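Local structure of glyoxalase-related enzyme, AraC type (Clostridium phytofermentans, 3BT3) at residues Pro25-Lys30 with Thr133-Ile138. The protein is of unknown function but belongs to the glyoxalase-related VOC superfamily and, as an AraC-type protein, is probably involved in transcription regulation. Sequence-based numbering, arbitrary orientation.
Sequences PVYFTK and TTDGCI
Tyr27 OH sits between two side chains of the loop segment 133-138, donating to Asp135 OD1 at 2.7 Å and accepting from Thr133 OG1 at 2.8 Å. Thr133 OG1 takes the backbone N-H of Asp135 at 3.1 Å, the bond that defines an ST turn, and a weak one from the N-H of Cys137. These two amides are consistent with its own proton going to the phenol oxygen, which leaves the phenol proton for Asp135 OD1. Thr133 chi1 of 69° sets OG1 between its backbone N and carbonyl carbon, where it can meet both amides. Tyr27 and Thr133 approach tip to tip. Asp135 comes in differently: OD1 lies in the ring plane at the edge, 3.4 Å from Tyr27 CE2, and offers its anti lone pair, with carboxylate and ring turned 66° apart. Asp135 OD1 is gripped by Tyr27 OH and by Thr35 OG1 of helix 32-41. Thr35 OG1 also bonds Thr29 OG1, which has the backbone N of Asp31 as another partner; directly, Thr29 OG1 is 3.5 Å from Asp135 OD2. Cys137 SG adds a sulfur-aromatic contact, 4.2 Å from the Tyr27 ring centroid and oblique to it. At the backbone level, a type I turn from Thr133 to Gly136 is closed by Gly136 N to Thr133 O; phi of 102° at Gly136 would bring a CB too close to the carbonyl O of Asp135. The contact joins strand 26-29, outermost within this chain in one four-stranded sheet and packed through Val26 on Phe95 of the second subunit, to the hairpin linking strands 126-132 and 138-144 of the other sheet, a polar, largely buried junction between the two βαβββ modules characteristic of the VOC fold.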
ATOM      1  N   PRO A  25       0.082   1.380   2.455  1.00 25.65           N
ATOM      2  CA  PRO A  25      -1.058   0.936   1.645  1.00 24.75           C
ATOM      3  C   PRO A  25      -2.412   1.374   2.198  1.00 24.90           C
ATOM      4  O   PRO A  25      -2.550   1.621   3.400  1.00 24.90           O
ATOM      5  CB  PRO A  25      -0.904  -0.586   1.631  1.00 25.25           C
ATOM      6  CG  PRO A  25      -0.132  -0.880   2.877  1.00 27.41           C
ATOM      7  CD  PRO A  25       0.880   0.232   2.915  1.00 25.68           C
ATOM      8  N   VAL A  26      -3.401   1.487   1.312  1.00 23.49           N
ATOM      9  CA  VAL A  26      -4.748   1.881   1.712  1.00 25.13           C
ATOM     10  C   VAL A  26      -5.656   0.666   1.868  1.00 26.12           C
ATOM     11  O   VAL A  26      -5.469  -0.349   1.201  1.00 29.64           O
ATOM     12  CB  VAL A  26      -5.389   2.828   0.695  1.00 23.98           C
ATOM     13  CG1 VAL A  26      -4.627   4.142   0.679  1.00 23.45           C
ATOM     14  CG2 VAL A  26      -5.421   2.171  -0.690  1.00 21.01           C
ATOM     15  N   TYR A  27      -6.647   0.781   2.742  1.00 24.67           N
ATOM     16  CA  TYR A  27      -7.573  -0.318   3.007  1.00 24.74           C
ATOM     17  C   TYR A  27      -8.967   0.262   3.295  1.00 24.98           C
ATOM     18  O   TYR A  27      -9.113   1.144   4.135  1.00 26.63           O
ATOM     19  CB  TYR A  27      -7.045  -1.096   4.211  1.00 23.82           C
ATOM     20  CG  TYR A  27      -7.796  -2.346   4.572  1.00 23.88           C
ATOM     21  CD1 TYR A  27      -7.205  -3.604   4.422  1.00 21.46           C
ATOM     22  CD2 TYR A  27      -9.083  -2.277   5.106  1.00 21.83           C
ATOM     23  CE1 TYR A  27      -7.880  -4.761   4.802  1.00 20.58           C
ATOM     24  CE2 TYR A  27      -9.763  -3.420   5.485  1.00 21.98           C
ATOM     25  CZ  TYR A  27      -9.159  -4.658   5.334  1.00 21.09           C
ATOM     26  OH  TYR A  27      -9.830  -5.786   5.729  1.00 18.19           O
ATOM     27  N   PHE A  28      -9.992  -0.220   2.608  1.00 23.69           N
ATOM     28  CA  PHE A  28     -11.326   0.322   2.836  1.00 25.31           C
ATOM     29  C   PHE A  28     -12.234  -0.584   3.653  1.00 24.01           C
ATOM     30  O   PHE A  28     -12.215  -1.796   3.496  1.00 26.45           O
ATOM     31  CB  PHE A  28     -11.967   0.673   1.489  1.00 25.59           C
ATOM     32  CG  PHE A  28     -11.227   1.744   0.751  1.00 27.62           C
ATOM     33  CD1 PHE A  28     -11.447   3.086   1.038  1.00 28.59           C
ATOM     34  CD2 PHE A  28     -10.221   1.410  -0.151  1.00 27.99           C
ATOM     35  CE1 PHE A  28     -10.666   4.083   0.442  1.00 28.96           C
ATOM     36  CE2 PHE A  28      -9.441   2.390  -0.745  1.00 28.89           C
ATOM     37  CZ  PHE A  28      -9.663   3.731  -0.448  1.00 29.34           C
ATOM     38  N   THR A  29     -13.029   0.013   4.534  1.00 24.03           N
ATOM     39  CA  THR A  29     -13.930  -0.764   5.380  1.00 26.09           C
ATOM     40  C   THR A  29     -15.229  -0.048   5.726  1.00 25.72           C
ATOM     41  O   THR A  29     -15.244   1.165   5.929  1.00 27.13           O
ATOM     42  CB  THR A  29     -13.231  -1.180   6.710  1.00 25.59           C
ATOM     43  OG1 THR A  29     -14.178  -1.800   7.590  1.00 25.16           O
ATOM     44  CG2 THR A  29     -12.650   0.031   7.403  1.00 27.70           C
ATOM     45  N   LYS A  30     -16.313  -0.820   5.804  1.00 28.85           N
ATOM     46  CA  LYS A  30     -17.635  -0.295   6.157  1.00 30.20           C
ATOM     47  C   LYS A  30     -17.815  -0.186   7.677  1.00 28.26           C
ATOM     48  O   LYS A  30     -18.694   0.526   8.144  1.00 28.81           O
ATOM     49  CB  LYS A  30     -18.741  -1.181   5.575  1.00 32.52           C
ATOM     50  CG  LYS A  30     -18.807  -1.179   4.059  1.00 37.06           C
ATOM     51  CD  LYS A  30     -18.974   0.237   3.501  1.00 42.40           C
ATOM     52  CE  LYS A  30     -20.304   0.865   3.913  1.00 45.58           C
ATOM     53  NZ  LYS A  30     -21.484   0.129   3.356  1.00 48.33           N
ATOM     54  N   THR A 133      -9.388 -11.382   5.109  1.00 27.64           N
ATOM     55  CA  THR A 133      -9.728 -10.590   6.288  1.00 27.86           C
ATOM     56  C   THR A 133     -11.206 -10.668   6.599  1.00 27.70           C
ATOM     57  O   THR A 133     -11.977 -11.244   5.833  1.00 26.57           O
ATOM     58  CB  THR A 133      -9.373  -9.096   6.112  1.00 28.05           C
ATOM     59  OG1 THR A 133     -10.243  -8.496   5.135  1.00 27.59           O
ATOM     60  CG2 THR A 133      -7.943  -8.952   5.675  1.00 27.43           C
ATOM     61  N   THR A 134     -11.593 -10.068   7.722  1.00 29.53           N
ATOM     62  CA  THR A 134     -12.990 -10.054   8.151  1.00 31.75           C
ATOM     63  C   THR A 134     -13.820  -9.257   7.156  1.00 32.39           C
ATOM     64  O   THR A 134     -15.039  -9.354   7.146  1.00 33.81           O
ATOM     65  CB  THR A 134     -13.163  -9.402   9.557  1.00 31.94           C
ATOM     66  OG1 THR A 134     -14.515  -9.562  10.000  1.00 33.94           O
ATOM     67  CG2 THR A 134     -12.858  -7.912   9.504  1.00 32.50           C
ATOM     68  N   ASP A 135     -13.148  -8.470   6.322  1.00 32.64           N
ATOM     69  CA  ASP A 135     -13.836  -7.647   5.338  1.00 32.66           C
ATOM     70  C   ASP A 135     -13.880  -8.291   3.962  1.00 32.27           C
ATOM     71  O   ASP A 135     -14.515  -7.768   3.055  1.00 31.02           O
ATOM     72  CB  ASP A 135     -13.153  -6.283   5.245  1.00 33.63           C
ATOM     73  CG  ASP A 135     -13.198  -5.526   6.557  1.00 36.98           C
ATOM     74  OD1 ASP A 135     -12.129  -5.187   7.108  1.00 35.49           O
ATOM     75  OD2 ASP A 135     -14.319  -5.278   7.042  1.00 39.04           O
ATOM     76  N   GLY A 136     -13.189  -9.416   3.806  1.00 32.64           N
ATOM     77  CA  GLY A 136     -13.180 -10.094   2.523  1.00 32.30           C
ATOM     78  C   GLY A 136     -11.944  -9.914   1.650  1.00 32.06           C
ATOM     79  O   GLY A 136     -11.759 -10.685   0.715  1.00 32.52           O
ATOM     80  N   CYS A 137     -11.101  -8.923   1.934  1.00 30.18           N
ATOM     81  CA  CYS A 137      -9.900  -8.706   1.127  1.00 30.92           C
ATOM     82  C   CYS A 137      -8.900  -9.808   1.375  1.00 29.47           C
ATOM     83  O   CYS A 137      -8.953 -10.503   2.397  1.00 28.69           O
ATOM     84  CB  CYS A 137      -9.179  -7.401   1.470  1.00 33.29           C
ATOM     85  SG  CYS A 137     -10.160  -6.111   2.158  1.00 44.80           S
ATOM     86  N   ILE A 138      -7.962  -9.918   0.443  1.00 27.22           N
ATOM     87  CA  ILE A 138      -6.902 -10.902   0.512  1.00 24.90           C
ATOM     88  C   ILE A 138      -5.581 -10.248   0.888  1.00 24.25           C
ATOM     89  O   ILE A 138      -5.210  -9.209   0.333  1.00 24.56           O
ATOM     90  CB  ILE A 138      -6.693 -11.610  -0.854  1.00 24.43           C
ATOM     91  CG1 ILE A 138      -7.985 -12.297  -1.309  1.00 25.19           C
ATOM     92  CG2 ILE A 138      -5.542 -12.590  -0.754  1.00 21.58           C
ATOM     93  CD1 ILE A 138      -8.582 -13.248  -0.290  1.00 25.20           C
TER